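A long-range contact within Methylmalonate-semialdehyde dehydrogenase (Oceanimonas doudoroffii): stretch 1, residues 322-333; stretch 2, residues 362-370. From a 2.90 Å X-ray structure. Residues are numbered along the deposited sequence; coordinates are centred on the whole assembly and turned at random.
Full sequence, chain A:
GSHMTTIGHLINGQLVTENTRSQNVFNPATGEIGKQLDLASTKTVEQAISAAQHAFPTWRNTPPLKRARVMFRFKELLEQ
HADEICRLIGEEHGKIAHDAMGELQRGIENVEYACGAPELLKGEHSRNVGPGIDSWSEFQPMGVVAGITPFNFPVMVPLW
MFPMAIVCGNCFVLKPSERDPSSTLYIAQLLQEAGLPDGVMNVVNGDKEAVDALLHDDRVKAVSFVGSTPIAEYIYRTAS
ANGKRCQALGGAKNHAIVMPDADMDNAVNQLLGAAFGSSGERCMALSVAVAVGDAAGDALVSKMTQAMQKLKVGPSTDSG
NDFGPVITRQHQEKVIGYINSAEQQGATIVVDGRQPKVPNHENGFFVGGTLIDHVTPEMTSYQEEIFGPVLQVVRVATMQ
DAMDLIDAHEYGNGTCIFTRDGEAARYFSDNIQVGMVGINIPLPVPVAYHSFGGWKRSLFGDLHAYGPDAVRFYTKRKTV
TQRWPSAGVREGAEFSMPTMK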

# COMPACT_ATOMS: atom_id res chain seq x y z
N ASP A 322 -18.62 -38.76 4.96
CA ASP A 322 -17.44 -37.91 5.10
C ASP A 322 -16.83 -37.56 3.73
O ASP A 322 -16.48 -36.39 3.47
N PHE A 323 -16.73 -38.54 2.84
CA PHE A 323 -16.26 -38.24 1.50
C PHE A 323 -16.81 -39.17 0.44
O PHE A 323 -17.39 -40.19 0.74
N GLY A 324 -16.64 -38.76 -0.82
CA GLY A 324 -17.21 -39.46 -1.96
C GLY A 324 -16.25 -40.35 -2.72
O GLY A 324 -15.20 -40.73 -2.21
N PRO A 325 -16.60 -40.69 -3.95
CA PRO A 325 -15.70 -41.51 -4.70
C PRO A 325 -14.57 -40.71 -5.28
O PRO A 325 -14.55 -39.48 -5.27
N VAL A 326 -13.62 -41.44 -5.82
CA VAL A 326 -12.58 -40.87 -6.60
C VAL A 326 -13.15 -40.57 -8.00
O VAL A 326 -14.21 -41.03 -8.37
N ILE A 327 -12.43 -39.75 -8.75
CA ILE A 327 -12.97 -39.14 -9.97
C ILE A 327 -13.23 -40.12 -11.13
O ILE A 327 -14.25 -39.98 -11.82
N THR A 328 -12.32 -41.07 -11.35
CA THR A 328 -12.42 -42.05 -12.45
C THR A 328 -11.93 -43.42 -12.01
O THR A 328 -11.22 -43.54 -11.02
N ARG A 329 -12.31 -44.43 -12.79
CA ARG A 329 -11.84 -45.81 -12.57
C ARG A 329 -10.33 -45.89 -12.73
O ARG A 329 -9.67 -46.59 -11.96
N GLN A 330 -9.80 -45.18 -13.74
CA GLN A 330 -8.36 -45.08 -13.99
C GLN A 330 -7.64 -44.50 -12.76
O GLN A 330 -6.58 -45.01 -12.35
N HIS A 331 -8.22 -43.46 -12.17
CA HIS A 331 -7.65 -42.82 -10.98
C HIS A 331 -7.78 -43.69 -9.74
O HIS A 331 -6.92 -43.66 -8.86
N GLN A 332 -8.87 -44.46 -9.67
CA GLN A 332 -9.05 -45.43 -8.60
C GLN A 332 -7.96 -46.49 -8.64
O GLN A 332 -7.36 -46.82 -7.62
N GLU A 333 -7.74 -47.04 -9.82
CA GLU A 333 -6.71 -48.05 -10.00
C GLU A 333 -5.37 -47.48 -9.58
O GLU A 333 -4.63 -48.13 -8.83
N GLU A 362 -23.09 -49.76 -5.26
CA GLU A 362 -22.11 -48.96 -5.96
C GLU A 362 -20.75 -49.66 -6.19
O GLU A 362 -19.93 -49.72 -5.29
N ASN A 363 -20.58 -50.20 -7.42
CA ASN A 363 -19.27 -50.47 -8.09
C ASN A 363 -18.78 -49.21 -8.85
O ASN A 363 -18.38 -49.27 -10.02
N GLY A 364 -18.84 -48.06 -8.19
CA GLY A 364 -18.25 -46.83 -8.71
C GLY A 364 -16.86 -46.72 -8.14
O GLY A 364 -16.34 -47.70 -7.57
N PHE A 365 -16.26 -45.54 -8.25
CA PHE A 365 -14.79 -45.40 -8.06
C PHE A 365 -14.43 -45.03 -6.61
O PHE A 365 -13.81 -44.01 -6.33
N PHE A 366 -14.80 -45.93 -5.70
CA PHE A 366 -14.72 -45.71 -4.26
C PHE A 366 -13.45 -46.26 -3.65
O PHE A 366 -13.10 -47.42 -3.87
N VAL A 367 -12.77 -45.41 -2.88
CA VAL A 367 -11.61 -45.82 -2.06
C VAL A 367 -11.83 -45.32 -0.64
O VAL A 367 -12.18 -44.16 -0.40
N GLY A 368 -11.61 -46.21 0.32
CA GLY A 368 -11.85 -45.87 1.71
C GLY A 368 -10.64 -45.22 2.31
O GLY A 368 -9.54 -45.36 1.80
N GLY A 369 -10.85 -44.53 3.41
CA GLY A 369 -9.75 -43.83 4.08
C GLY A 369 -8.71 -44.82 4.59
O GLY A 369 -9.03 -45.69 5.37
N THR A 370 -7.48 -44.68 4.13
CA THR A 370 -6.40 -45.60 4.48
C THR A 370 -5.29 -44.88 5.25
O THR A 370 -5.01 -43.72 5.00

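The strongest polar link between the two stretches is a backbone one: Val326 N donates to Phe365 O over 2.6 Å, with an N-H...O angle of 148°, and so fixes the loop before the helix against the second stretch. A second, weak hydrogen bond comes from a side chain. Arg329, with chi1 at t, runs out far enough for its NH2 to lie 3.3 Å from Asn363 O, which sits near the plane of the guanidinium, where its N-H groups point. A long, flexible arginine suits this exposed border, since it can cover the second stretch while keeping its charge near solvent. Gln332 points toward the second stretch from the helix; chi1 and chi2 are both t, and the extended chain places NE2 3.1 Å from Phe366 O and OE1 3.4 Å from Phe365 CA. Its aliphatic part is useful too, with CG 3.8 Å from Val367 CG2 (chi1 t).

Phe365 gives the largest covered area. Its CA-to-CB bond points toward stretch 1, and chi1, at -33°, lies between wells. The flat ring lies against the start of the helix: Arg329 N is over one face, 3.5 Å from Phe365 CG, and Phe365 CD2 approaches Thr328 CA at 3.4 Å. Thr328 itself points away, its p rotamer letting OG1 cap the helix by accepting from His331 N at 3.0 Å.

Phe366 starts away, yet its m rotamer brings the ring back to Pro325, whose CB lies 3.7 Å from the ring centroid, almost along the normal, in a CH-pi contact. Proline's polarized C-H groups suit an aromatic face. Farther out, Phe323 (p) sets its ring edge against backbone, with CE2 3.5 Å from Val367 O and CZ 3.5 Å from Gly369 N; Gly369 has no side chain to crowd that ring.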

# COMPACT_ATOMS: atom_id res chain seq x y z
CB ASP A 322 -16.41 -38.56 6.02
CG ASP A 322 -16.81 -38.45 7.47
OD1 ASP A 322 -16.68 -37.34 8.01
OD2 ASP A 322 -17.27 -39.46 8.06
CB PHE A 323 -14.72 -38.15 1.46
CG PHE A 323 -14.01 -39.34 2.01
CD1 PHE A 323 -13.64 -39.38 3.35
CD2 PHE A 323 -13.68 -40.40 1.20
CE1 PHE A 323 -12.96 -40.48 3.85
CE2 PHE A 323 -13.00 -41.48 1.70
CZ PHE A 323 -12.64 -41.53 3.02
CB PRO A 325 -16.58 -42.05 -5.83
CG PRO A 325 -17.61 -40.98 -6.06
CD PRO A 325 -17.75 -40.24 -4.75
CB VAL A 326 -11.36 -41.80 -6.54
CG1 VAL A 326 -10.95 -42.31 -7.93
CG2 VAL A 326 -10.25 -41.13 -5.73
CB ILE A 327 -12.09 -37.92 -10.41
CG1 ILE A 327 -12.72 -37.14 -11.56
CG2 ILE A 327 -10.69 -38.36 -10.81
CD1 ILE A 327 -13.97 -36.39 -11.19
CB THR A 328 -11.58 -41.64 -13.70
OG1 THR A 328 -10.18 -41.62 -13.39
CG2 THR A 328 -12.00 -40.27 -14.25
CB ARG A 329 -12.52 -46.78 -13.55
CG ARG A 329 -11.97 -48.21 -13.57
CD ARG A 329 -13.08 -49.24 -13.49
NE ARG A 329 -13.59 -49.36 -12.11
CZ ARG A 329 -14.83 -49.72 -11.75
NH1 ARG A 329 -15.76 -49.99 -12.66
NH2 ARG A 329 -15.14 -49.78 -10.45
CB GLN A 330 -8.09 -44.22 -15.23
CG GLN A 330 -6.63 -44.18 -15.64
CD GLN A 330 -6.37 -43.27 -16.81
OE1 GLN A 330 -7.18 -42.39 -17.12
NE2 GLN A 330 -5.24 -43.46 -17.48
CB HIS A 331 -8.27 -41.45 -10.71
CG HIS A 331 -7.55 -40.68 -9.64
ND1 HIS A 331 -6.22 -40.32 -9.77
CD2 HIS A 331 -7.95 -40.24 -8.43
CE1 HIS A 331 -5.84 -39.69 -8.67
NE2 HIS A 331 -6.87 -39.63 -7.84
CB GLN A 332 -10.42 -46.13 -8.71
CG GLN A 332 -10.75 -47.07 -7.54
CD GLN A 332 -12.03 -47.86 -7.75
OE1 GLN A 332 -12.60 -47.89 -8.84
NE2 GLN A 332 -12.50 -48.50 -6.69
CB GLU A 333 -6.69 -48.58 -11.43
CG GLU A 333 -7.81 -49.58 -11.73
CD GLU A 333 -8.04 -49.81 -13.23
OE1 GLU A 333 -7.06 -49.78 -14.03
OE2 GLU A 333 -9.22 -50.00 -13.59
CB GLU A 362 -21.97 -47.57 -5.30
CG GLU A 362 -22.99 -46.49 -5.77
CD GLU A 362 -24.01 -46.08 -4.72
OE1 GLU A 362 -25.00 -45.41 -5.05
OE2 GLU A 362 -23.81 -46.37 -3.55
CB ASN A 363 -19.37 -51.65 -9.08
CG ASN A 363 -19.93 -51.24 -10.46
OD1 ASN A 363 -20.74 -50.33 -10.58
ND2 ASN A 363 -19.47 -51.92 -11.49
CB PHE A 365 -14.19 -44.43 -9.10
CG PHE A 365 -14.89 -44.47 -10.44
CD1 PHE A 365 -15.14 -45.68 -11.06
CD2 PHE A 365 -15.31 -43.31 -11.05
CE1 PHE A 365 -15.81 -45.72 -12.27
CE2 PHE A 365 -15.96 -43.35 -12.27
CZ PHE A 365 -16.21 -44.56 -12.87
CB PHE A 366 -15.94 -46.32 -3.57
CG PHE A 366 -17.17 -45.47 -3.67
CD1 PHE A 366 -17.29 -44.33 -2.90
CD2 PHE A 366 -18.18 -45.79 -4.56
CE1 PHE A 366 -18.40 -43.51 -3.00
CE2 PHE A 366 -19.31 -44.99 -4.67
CZ PHE A 366 -19.41 -43.84 -3.89
CB VAL A 367 -10.28 -45.25 -2.59
CG1 VAL A 367 -9.12 -45.70 -1.70
CG2 VAL A 367 -10.03 -45.67 -4.04
CB THR A 370 -5.81 -46.31 3.23
OG1 THR A 370 -4.67 -45.60 2.75
CG2 THR A 370 -6.82 -46.41 2.13